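Local coordinates for dihydrodipicolinate synthase (Bacillus anthracis, PDB 1XKY), which probably catalyses the condensation of pyruvate with aspartate semialdehyde, an early step of lysine biosynthesis, at residues Ala134-Asn145 / Ile165-Gly175; Ser155-Ser163 / Glu183-Phe192. All coordinates share one frame; numbering follows the deposited sequence.

Contact 1 (Ala134-Asn145 / Ile165-Gly175). With K (potassium ion), chain F.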
loop_
_atom_site.group_PDB
_atom_site.type_symbol
_atom_site.label_atom_id
_atom_site.label_comp_id
_atom_site.label_asym_id
_atom_site.label_seq_id
_atom_site.Cartn_x
_atom_site.Cartn_y
_atom_site.Cartn_z
ATOM N N ALA A 134 -27.197 -8.839 -15.010
ATOM C CA ALA A 134 -27.162 -10.066 -15.817
ATOM C C ALA A 134 -28.570 -10.617 -16.085
ATOM O O ALA A 134 -28.874 -11.036 -17.201
ATOM C CB ALA A 134 -26.299 -11.121 -15.136
ATOM N N GLU A 135 -29.411 -10.610 -15.048
ATOM C CA GLU A 135 -30.819 -11.036 -15.149
ATOM C C GLU A 135 -31.640 -10.228 -16.149
ATOM O O GLU A 135 -32.648 -10.704 -16.663
ATOM C CB GLU A 135 -31.505 -10.932 -13.786
ATOM C CG GLU A 135 -31.283 -12.134 -12.914
ATOM C CD GLU A 135 -31.850 -11.990 -11.515
ATOM O OE1 GLU A 135 -32.301 -10.879 -11.145
ATOM O OE2 GLU A 135 -31.832 -13.004 -10.779
ATOM N N SER A 136 -31.214 -8.996 -16.396
ATOM C CA SER A 136 -31.948 -8.066 -17.226
ATOM C C SER A 136 -31.673 -8.265 -18.718
ATOM O O SER A 136 -32.330 -7.651 -19.547
ATOM C CB SER A 136 -31.598 -6.631 -16.807
ATOM O OG SER A 136 -30.377 -6.212 -17.382
ATOM N N THR A 137 -30.698 -9.106 -19.059
ATOM C CA THR A 137 -30.315 -9.299 -20.459
ATOM C C THR A 137 -30.090 -10.770 -20.789
ATOM O O THR A 137 -29.589 -11.524 -19.959
ATOM C CB THR A 137 -29.029 -8.488 -20.827
ATOM O OG1 THR A 137 -28.816 -8.536 -22.241
ATOM C CG2 THR A 137 -27.791 -9.023 -20.116
ATOM N N PRO A 138 -30.455 -11.184 -22.014
ATOM C CA PRO A 138 -30.121 -12.533 -22.463
ATOM C C PRO A 138 -28.662 -12.662 -22.906
ATOM O O PRO A 138 -28.167 -13.773 -23.110
ATOM C CB PRO A 138 -31.058 -12.731 -23.653
ATOM C CG PRO A 138 -31.217 -11.365 -24.206
ATOM C CD PRO A 138 -31.220 -10.446 -23.038
ATOM N N LEU A 139 -27.980 -11.531 -23.038
ATOM C CA LEU A 139 -26.608 -11.509 -23.537
ATOM C C LEU A 139 -25.601 -12.039 -22.529
ATOM O O LEU A 139 -25.803 -11.918 -21.320
ATOM C CB LEU A 139 -26.210 -10.084 -23.928
ATOM C CG LEU A 139 -26.867 -9.497 -25.180
ATOM C CD1 LEU A 139 -26.238 -8.150 -25.478
ATOM C CD2 LEU A 139 -26.724 -10.429 -26.362
ATOM N N PRO A 140 -24.503 -12.632 -23.034
ATOM C CA PRO A 140 -23.372 -12.980 -22.193
ATOM C C PRO A 140 -22.772 -11.759 -21.482
ATOM O O PRO A 140 -22.779 -10.634 -22.026
ATOM C CB PRO A 140 -22.359 -13.573 -23.181
ATOM C CG PRO A 140 -23.149 -13.974 -24.352
ATOM C CD PRO A 140 -24.280 -13.025 -24.437
ATOM N N VAL A 141 -22.259 -11.998 -20.277
ATOM C CA VAL A 141 -21.689 -10.957 -19.432
ATOM C C VAL A 141 -20.235 -11.288 -19.064
ATOM O O VAL A 141 -19.923 -12.415 -18.644
ATOM C CB VAL A 141 -22.517 -10.783 -18.133
ATOM C CG1 VAL A 141 -21.810 -9.852 -17.146
ATOM C CG2 VAL A 141 -23.905 -10.278 -18.454
ATOM N N MET A 142 -19.362 -10.294 -19.222
ATOM C CA MET A 142 -17.985 -10.351 -18.755
ATOM C C MET A 142 -17.850 -9.359 -17.602
ATOM O O MET A 142 -18.168 -8.174 -17.740
ATOM C CB MET A 142 -17.000 -10.003 -19.878
ATOM C CG MET A 142 -15.518 -10.028 -19.464
ATOM S SD MET A 142 -14.338 -9.633 -20.795
ATOM C CE MET A 142 -14.348 -11.148 -21.732
ATOM N N LEU A 143 -17.393 -9.862 -16.459
ATOM C CA LEU A 143 -17.083 -9.029 -15.312
ATOM C C LEU A 143 -15.731 -8.347 -15.517
ATOM O O LEU A 143 -14.867 -8.853 -16.231
ATOM C CB LEU A 143 -17.039 -9.881 -14.047
ATOM C CG LEU A 143 -18.269 -10.701 -13.673
ATOM C CD1 LEU A 143 -17.947 -11.543 -12.453
ATOM C CD2 LEU A 143 -19.470 -9.818 -13.410
ATOM N N TYR A 144 -15.547 -7.200 -14.874
ATOM C CA TYR A 144 -14.298 -6.463 -14.970
ATOM C C TYR A 144 -13.828 -6.087 -13.570
ATOM O O TYR A 144 -14.418 -5.223 -12.911
ATOM C CB TYR A 144 -14.497 -5.238 -15.872
ATOM C CG TYR A 144 -13.281 -4.365 -16.133
ATOM C CD1 TYR A 144 -11.986 -4.775 -15.809
ATOM C CD2 TYR A 144 -13.437 -3.130 -16.764
ATOM C CE1 TYR A 144 -10.889 -3.965 -16.077
ATOM C CE2 TYR A 144 -12.348 -2.315 -17.033
ATOM C CZ TYR A 144 -11.080 -2.736 -16.688
ATOM O OH TYR A 144 -10.004 -1.923 -16.966
ATOM N N ASN A 145 -12.776 -6.774 -13.123
ATOM C CA ASN A 145 -12.118 -6.490 -11.849
ATOM C C ASN A 145 -10.973 -5.504 -12.089
ATOM O O ASN A 145 -10.046 -5.787 -12.859
ATOM C CB ASN A 145 -11.579 -7.788 -11.239
ATOM C CG ASN A 145 -10.932 -7.581 -9.885
ATOM O OD1 ASN A 145 -11.522 -6.992 -8.979
ATOM N ND2 ASN A 145 -9.709 -8.068 -9.742
ATOM N N ILE A 165 -24.113 -18.095 -12.470
ATOM C CA ILE A 165 -25.236 -17.512 -13.182
ATOM C C ILE A 165 -25.008 -17.751 -14.668
ATOM O O ILE A 165 -23.914 -17.488 -15.182
ATOM C CB ILE A 165 -25.392 -16.029 -12.862
ATOM C CG1 ILE A 165 -25.729 -15.876 -11.368
ATOM C CG2 ILE A 165 -26.463 -15.397 -13.750
ATOM C CD1 ILE A 165 -25.574 -14.492 -10.841
ATOM N N GLU A 166 -26.040 -18.264 -15.338
ATOM C CA GLU A 166 -25.931 -18.814 -16.688
ATOM C C GLU A 166 -25.182 -17.902 -17.667
ATOM O O GLU A 166 -24.252 -18.351 -18.334
ATOM C CB GLU A 166 -27.324 -19.152 -17.233
ATOM C CG GLU A 166 -27.323 -19.682 -18.648
ATOM C CD GLU A 166 -28.689 -20.163 -19.103
ATOM O OE1 GLU A 166 -28.730 -21.171 -19.841
ATOM O OE2 GLU A 166 -29.716 -19.543 -18.730
ATOM N N ASN A 167 -25.564 -16.632 -17.742
ATOM C CA ASN A 167 -24.986 -15.732 -18.756
ATOM C C ASN A 167 -23.751 -14.923 -18.315
ATOM O O ASN A 167 -23.280 -14.071 -19.065
ATOM C CB ASN A 167 -26.064 -14.806 -19.340
ATOM C CG ASN A 167 -26.666 -13.877 -18.313
ATOM O OD1 ASN A 167 -26.757 -14.215 -17.133
ATOM N ND2 ASN A 167 -27.091 -12.698 -18.759
ATOM N N ILE A 168 -23.229 -15.178 -17.115
ATOM C CA ILE A 168 -21.951 -14.582 -16.693
ATOM C C ILE A 168 -20.845 -15.584 -17.035
ATOM O O ILE A 168 -20.669 -16.601 -16.346
ATOM C CB ILE A 168 -21.929 -14.187 -15.193
ATOM C CG1 ILE A 168 -23.104 -13.251 -14.878
ATOM C CG2 ILE A 168 -20.590 -13.510 -14.859
ATOM C CD1 ILE A 168 -23.173 -12.738 -13.450
ATOM N N VAL A 169 -20.121 -15.291 -18.115
ATOM C CA VAL A 169 -19.284 -16.280 -18.800
ATOM C C VAL A 169 -17.774 -16.028 -18.740
ATOM O O VAL A 169 -16.982 -16.908 -19.106
ATOM C CB VAL A 169 -19.717 -16.436 -20.289
ATOM C CG1 VAL A 169 -21.175 -16.841 -20.385
ATOM C CG2 VAL A 169 -19.462 -15.150 -21.114
ATOM N N ALA A 170 -17.369 -14.847 -18.280
ATOM C CA ALA A 170 -15.953 -14.483 -18.282
ATOM C C ALA A 170 -15.661 -13.323 -17.340
ATOM O O ALA A 170 -16.579 -12.642 -16.877
ATOM C CB ALA A 170 -15.496 -14.137 -19.697
ATOM N N ILE A 171 -14.374 -13.125 -17.053
ATOM C CA ILE A 171 -13.908 -11.981 -16.279
ATOM C C ILE A 171 -12.630 -11.414 -16.903
ATOM O O ILE A 171 -11.744 -12.164 -17.333
ATOM C CB ILE A 171 -13.703 -12.331 -14.774
ATOM C CG1 ILE A 171 -13.251 -11.097 -13.973
ATOM C CG2 ILE A 171 -12.727 -13.492 -14.607
ATOM C CD1 ILE A 171 -13.452 -11.240 -12.484
ATOM N N LYS A 172 -12.588 -10.091 -17.015
ATOM C CA LYS A 172 -11.352 -9.362 -17.294
ATOM C C LYS A 172 -10.747 -9.038 -15.934
ATOM O O LYS A 172 -11.307 -8.245 -15.182
ATOM C CB LYS A 172 -11.643 -8.068 -18.077
ATOM C CG LYS A 172 -10.425 -7.167 -18.285
ATOM C CD LYS A 172 -10.780 -5.856 -18.959
ATOM C CE LYS A 172 -9.536 -4.966 -19.123
ATOM N NZ LYS A 172 -9.849 -3.686 -19.829
ATOM N N ASP A 173 -9.622 -9.663 -15.606
ATOM C CA ASP A 173 -9.019 -9.476 -14.284
ATOM C C ASP A 173 -7.802 -8.557 -14.342
ATOM O O ASP A 173 -6.689 -9.000 -14.643
ATOM C CB ASP A 173 -8.644 -10.831 -13.655
ATOM C CG ASP A 173 -8.339 -10.716 -12.161
ATOM O OD1 ASP A 173 -8.059 -9.593 -11.682
ATOM O OD2 ASP A 173 -8.371 -11.754 -11.463
ATOM N N ALA A 174 -8.023 -7.278 -14.038
ATOM C CA ALA A 174 -6.935 -6.301 -13.939
ATOM C C ALA A 174 -6.443 -6.100 -12.492
ATOM O O ALA A 174 -5.882 -5.052 -12.148
ATOM C CB ALA A 174 -7.360 -4.980 -14.551
ATOM N N GLY A 175 -6.629 -7.110 -11.649
ATOM C CA GLY A 175 -6.131 -7.066 -10.272
ATOM C C GLY A 175 -4.616 -7.152 -10.162
ATOM O O GLY A 175 -4.056 -6.860 -9.105
HETATM K K K F . -21.887 -19.032 -16.294
HETATM O O HOH W 1 -19.607 -19.841 -17.941
HETATM O O HOH W 2 -23.185 -21.311 -16.093
#

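Contact 2 (Ser155-Ser163 / Glu183-Phe192). With K (potassium ion), chain E; K (potassium ion), chain F.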
loop_
_atom_site.group_PDB
_atom_site.type_symbol
_atom_site.label_atom_id
_atom_site.label_comp_id
_atom_site.label_asym_id
_atom_site.label_seq_id
_atom_site.Cartn_x
_atom_site.Cartn_y
_atom_site.Cartn_z
ATOM N N SER A 155 -13.801 -10.394 -5.011
ATOM C CA SER A 155 -13.120 -11.539 -4.420
ATOM C C SER A 155 -13.290 -12.786 -5.280
ATOM O O SER A 155 -14.234 -12.889 -6.062
ATOM C CB SER A 155 -13.644 -11.801 -3.005
ATOM O OG SER A 155 -14.886 -12.482 -3.039
ATOM N N VAL A 156 -12.368 -13.732 -5.131
ATOM C CA VAL A 156 -12.460 -15.011 -5.829
ATOM C C VAL A 156 -13.828 -15.654 -5.583
ATOM O O VAL A 156 -14.487 -16.089 -6.522
ATOM C CB VAL A 156 -11.325 -15.985 -5.397
ATOM C CG1 VAL A 156 -11.582 -17.396 -5.940
ATOM C CG2 VAL A 156 -9.951 -15.454 -5.846
ATOM N N ASP A 157 -14.246 -15.690 -4.319
ATOM C CA ASP A 157 -15.534 -16.267 -3.928
ATOM C C ASP A 157 -16.714 -15.613 -4.646
ATOM O O ASP A 157 -17.613 -16.298 -5.134
ATOM C CB ASP A 157 -15.723 -16.163 -2.410
ATOM C CG ASP A 157 -14.869 -17.170 -1.626
ATOM O OD1 ASP A 157 -14.192 -18.047 -2.244
ATOM O OD2 ASP A 157 -14.881 -17.080 -0.374
ATOM N N THR A 158 -16.708 -14.290 -4.716
ATOM C CA THR A 158 -17.772 -13.562 -5.394
ATOM C C THR A 158 -17.803 -13.884 -6.892
ATOM O O THR A 158 -18.883 -14.067 -7.470
ATOM C CB THR A 158 -17.639 -12.053 -5.156
ATOM O OG1 THR A 158 -17.736 -11.803 -3.749
ATOM C CG2 THR A 158 -18.737 -11.266 -5.899
ATOM N N VAL A 159 -16.622 -13.996 -7.504
ATOM C CA VAL A 159 -16.523 -14.331 -8.927
ATOM C C VAL A 159 -17.043 -15.730 -9.188
ATOM O O VAL A 159 -17.776 -15.951 -10.153
ATOM C CB VAL A 159 -15.081 -14.190 -9.478
ATOM C CG1 VAL A 159 -15.011 -14.659 -10.939
ATOM C CG2 VAL A 159 -14.626 -12.753 -9.381
ATOM N N VAL A 160 -16.685 -16.665 -8.310
ATOM C CA VAL A 160 -17.163 -18.038 -8.424
ATOM C C VAL A 160 -18.695 -18.080 -8.327
ATOM O O VAL A 160 -19.346 -18.693 -9.160
ATOM C CB VAL A 160 -16.522 -18.977 -7.357
ATOM C CG1 VAL A 160 -17.189 -20.365 -7.383
ATOM C CG2 VAL A 160 -15.021 -19.116 -7.576
ATOM N N ARG A 161 -19.267 -17.427 -7.320
ATOM C CA ARG A 161 -20.734 -17.366 -7.186
ATOM C C ARG A 161 -21.376 -16.788 -8.451
ATOM O O ARG A 161 -22.353 -17.334 -8.963
ATOM C CB ARG A 161 -21.158 -16.527 -5.984
ATOM C CG ARG A 161 -20.778 -17.087 -4.630
ATOM C CD ARG A 161 -21.105 -16.077 -3.540
ATOM N NE ARG A 161 -22.543 -15.840 -3.422
ATOM C CZ ARG A 161 -23.094 -14.775 -2.845
ATOM N NH1 ARG A 161 -22.341 -13.821 -2.329
ATOM N NH2 ARG A 161 -24.412 -14.662 -2.785
ATOM N N LEU A 162 -20.822 -15.683 -8.951
ATOM C CA LEU A 162 -21.349 -15.050 -10.160
ATOM C C LEU A 162 -21.231 -15.958 -11.396
ATOM O O LEU A 162 -22.134 -15.978 -12.236
ATOM C CB LEU A 162 -20.688 -13.685 -10.390
ATOM C CG LEU A 162 -21.129 -12.611 -9.390
ATOM C CD1 LEU A 162 -20.260 -11.368 -9.497
ATOM C CD2 LEU A 162 -22.598 -12.253 -9.569
ATOM N N SER A 163 -20.150 -16.739 -11.472
ATOM C CA SER A 163 -19.934 -17.675 -12.582
ATOM C C SER A 163 -21.016 -18.758 -12.670
ATOM O O SER A 163 -21.207 -19.356 -13.729
ATOM C CB SER A 163 -18.557 -18.348 -12.487
ATOM O OG SER A 163 -18.566 -19.412 -11.545
ATOM N N GLU A 183 -6.819 -19.191 -8.886
ATOM C CA GLU A 183 -7.890 -19.720 -8.055
ATOM C C GLU A 183 -9.256 -19.634 -8.740
ATOM O O GLU A 183 -10.072 -20.558 -8.642
ATOM C CB GLU A 183 -7.914 -18.976 -6.720
ATOM C CG GLU A 183 -8.694 -19.687 -5.632
ATOM C CD GLU A 183 -8.688 -18.917 -4.325
ATOM O OE1 GLU A 183 -7.745 -18.127 -4.113
ATOM O OE2 GLU A 183 -9.626 -19.103 -3.516
ATOM N N ILE A 184 -9.509 -18.515 -9.416
ATOM C CA ILE A 184 -10.745 -18.333 -10.178
ATOM C C ILE A 184 -10.826 -19.385 -11.279
ATOM O O ILE A 184 -11.863 -20.017 -11.460
ATOM C CB ILE A 184 -10.840 -16.914 -10.810
ATOM C CG1 ILE A 184 -10.956 -15.844 -9.708
ATOM C CG2 ILE A 184 -12.045 -16.833 -11.770
ATOM C CD1 ILE A 184 -10.738 -14.427 -10.202
ATOM N N ILE A 185 -9.726 -19.550 -12.011
ATOM C CA ILE A 185 -9.641 -20.539 -13.080
ATOM C C ILE A 185 -9.969 -21.927 -12.524
ATOM O O ILE A 185 -10.780 -22.650 -13.090
ATOM C CB ILE A 185 -8.245 -20.543 -13.778
ATOM C CG1 ILE A 185 -8.039 -19.244 -14.575
ATOM C CG2 ILE A 185 -8.097 -21.762 -14.711
ATOM C CD1 ILE A 185 -6.580 -18.882 -14.837
ATOM N N GLU A 186 -9.353 -22.272 -11.402
ATOM C CA GLU A 186 -9.525 -23.588 -10.786
ATOM C C GLU A 186 -10.963 -23.829 -10.326
ATOM O O GLU A 186 -11.545 -24.885 -10.588
ATOM C CB GLU A 186 -8.577 -23.698 -9.595
ATOM C CG GLU A 186 -8.557 -25.046 -8.881
ATOM C CD GLU A 186 -7.490 -25.094 -7.795
ATOM O OE1 GLU A 186 -7.241 -26.192 -7.245
ATOM O OE2 GLU A 186 -6.890 -24.028 -7.496
ATOM N N LYS A 187 -11.540 -22.832 -9.664
ATOM C CA LYS A 187 -12.812 -23.003 -8.961
ATOM C C LYS A 187 -14.062 -22.798 -9.813
ATOM O O LYS A 187 -15.165 -23.138 -9.375
ATOM C CB LYS A 187 -12.857 -22.081 -7.742
ATOM C CG LYS A 187 -11.902 -22.506 -6.637
ATOM C CD LYS A 187 -11.923 -21.538 -5.473
ATOM C CE LYS A 187 -11.228 -22.128 -4.255
ATOM N NZ LYS A 187 -12.166 -23.047 -3.535
ATOM N N THR A 188 -13.896 -22.251 -11.016
ATOM C CA THR A 188 -15.011 -22.043 -11.937
ATOM C C THR A 188 -15.059 -23.177 -12.960
ATOM O O THR A 188 -14.064 -23.876 -13.168
ATOM C CB THR A 188 -14.907 -20.670 -12.664
ATOM O OG1 THR A 188 -13.665 -20.580 -13.380
ATOM C CG2 THR A 188 -14.991 -19.516 -11.670
ATOM N N ALA A 189 -16.212 -23.346 -13.606
ATOM C CA ALA A 189 -16.391 -24.370 -14.651
ATOM C C ALA A 189 -15.531 -24.116 -15.898
ATOM O O ALA A 189 -15.052 -22.997 -16.129
ATOM C CB ALA A 189 -17.858 -24.458 -15.047
ATOM N N ASP A 190 -15.343 -25.156 -16.706
ATOM C CA ASP A 190 -14.529 -25.051 -17.923
ATOM C C ASP A 190 -15.041 -23.980 -18.881
ATOM O O ASP A 190 -14.262 -23.426 -19.658
ATOM C CB ASP A 190 -14.475 -26.391 -18.665
ATOM C CG ASP A 190 -13.683 -27.453 -17.920
ATOM O OD1 ASP A 190 -12.957 -27.120 -16.952
ATOM O OD2 ASP A 190 -13.787 -28.634 -18.327
ATOM N N ASP A 191 -16.344 -23.697 -18.834
ATOM C CA ASP A 191 -16.956 -22.708 -19.728
ATOM C C ASP A 191 -16.971 -21.284 -19.145
ATOM O O ASP A 191 -17.662 -20.399 -19.660
ATOM C CB ASP A 191 -18.372 -23.153 -20.150
ATOM C CG ASP A 191 -19.345 -23.271 -18.981
ATOM O OD1 ASP A 191 -18.974 -23.016 -17.816
ATOM O OD2 ASP A 191 -20.511 -23.633 -19.236
ATOM N N PHE A 192 -16.214 -21.068 -18.071
ATOM C CA PHE A 192 -15.988 -19.727 -17.554
ATOM C C PHE A 192 -14.533 -19.331 -17.804
ATOM O O PHE A 192 -13.618 -19.991 -17.316
ATOM C CB PHE A 192 -16.322 -19.646 -16.067
ATOM C CG PHE A 192 -16.234 -18.253 -15.508
ATOM C CD1 PHE A 192 -17.317 -17.389 -15.594
ATOM C CD2 PHE A 192 -15.063 -17.803 -14.917
ATOM C CE1 PHE A 192 -17.239 -16.103 -15.096
ATOM C CE2 PHE A 192 -14.973 -16.512 -14.409
ATOM C CZ PHE A 192 -16.069 -15.661 -14.496
HETATM K K K E . -12.522 -22.283 -15.291
HETATM K K K F . -21.887 -19.032 -16.294
HETATM O O HOH W 3 -11.467 -17.970 -2.015
HETATM O O HOH W 4 -18.475 -21.757 -12.564
HETATM O O HOH W 5 -11.729 -24.794 -15.745
HETATM O O HOH W 1 -19.607 -19.841 -17.941
HETATM O O HOH W 6 -11.305 -19.941 -16.187
HETATM O O HOH W 7 -11.178 -23.041 -18.023
HETATM O O HOH W 2 -23.185 -21.311 -16.093
#

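Contact 1 (Ala134-Asn145 / Ile165-Gly175)
The carbonyl O of A134 is gripped from opposite faces of its plane: the side-chain ND2 of N167 reaches it at 2.9 Å, and the backbone N of T137 comes in from the other face. The same ND2 also donates to L139 O (3.0 Å), so one amide ties the exit of helix 123-135 to the turn before strand 141-145. For this, CG of N167 sits between its own backbone N and carbonyl carbon (chi1 63°). From N167 onward, strands 141-145 and 168-173 run parallel as neighbours in the (beta/alpha)8 barrel. A beta bulge makes V169 an extra residue between I168 and A170; V141 O takes the V169 N-H at 2.9 Å before the regular ladder resumes with L143 N to A170 O. I168 uses its carbonyl differently, binding potassium beside I165 O, while its CG2 packs on L143 CG (3.8 Å) on the helix-facing side. M142, A170, Y144 and K172 share the face toward the barrel interior. There the extended K172 chain lies alongside the Y144 ring, pointing the same way, with CD over one face at 3.7 Å from the centroid, displaced toward the rim; A174 CB meets the ring edge. At the strand ends N145 ND2 donates to D173 OD1 (3.0 Å), arriving from above the carboxylate plane, and G175 N reaches the same oxygen in an Asx turn. Relatives carry their Schiff-base lysine on this strand, and the tyrosine ring lying flat along K172 would limit the directions its amine can take, consistent with such a role.

Contact 2 (Ser155-Ser163 / Glu183-Phe192)
S163 lays its CB over one face of the F192 ring, 3.8 Å from the centroid and 22° off the normal, a CH-pi contact beside two potassium sites. V159 CG1 approaches the same ring at CZ (3.8 Å) and touches I184 CG2, the side chains of V159 and I184 crossing at about a right angle. S163 OG donates to V160 O within its own helix at 2.6 Å and accepts from a water that in turn takes the N-H of A189, so polar linkage between the segments runs through solvent. Residues 156-163 and 183-187, of consecutive outer barrel helices, run 34° apart in direction; strand 168-173 lies between them in the chain, and V159 and F192 both rest on I171 of that strand. Farther along, V160 CG2 packs on K187 CB at 3.7 Å, and V156 presses its methyls on the extended E183 chain, crossing it at about a right angle. A second water donates to both D157 OD1 and E183 OE2, which would ease the crowding of two like charges. Past the end of helix 178-187, T188 OG1 turns back to donate to I184 O (2.7 Å), its chi1 of 58° also bringing the oxygen to one potassium ion at 2.8 Å. I185 O, A189 O and three waters are among the other ligands of that ion, and S163 O binds the second potassium at 2.7 Å.

Contacts 1 and 2 interleave along the chain, their centres about 11 Å apart. Strand 168-173 of contact 1 backs onto the helix layer of contact 2: A170 N comes within 3.4 Å of F192 CE1, and I168 CB within 3.5 Å of L162 O. One potassium ion joins them, since S163 O from contact 2 binds it together with the I165, E166 and I168 carbonyls from contact 1; a water on this ion donates to D191 O. The other potassium, whose protein ligands all come from 183-192, lies 10.0 Å from it. K172 NZ, of the probable Schiff-base lysine at the far end of the strand, is 19.8 Å from the shared potassium, too far to touch.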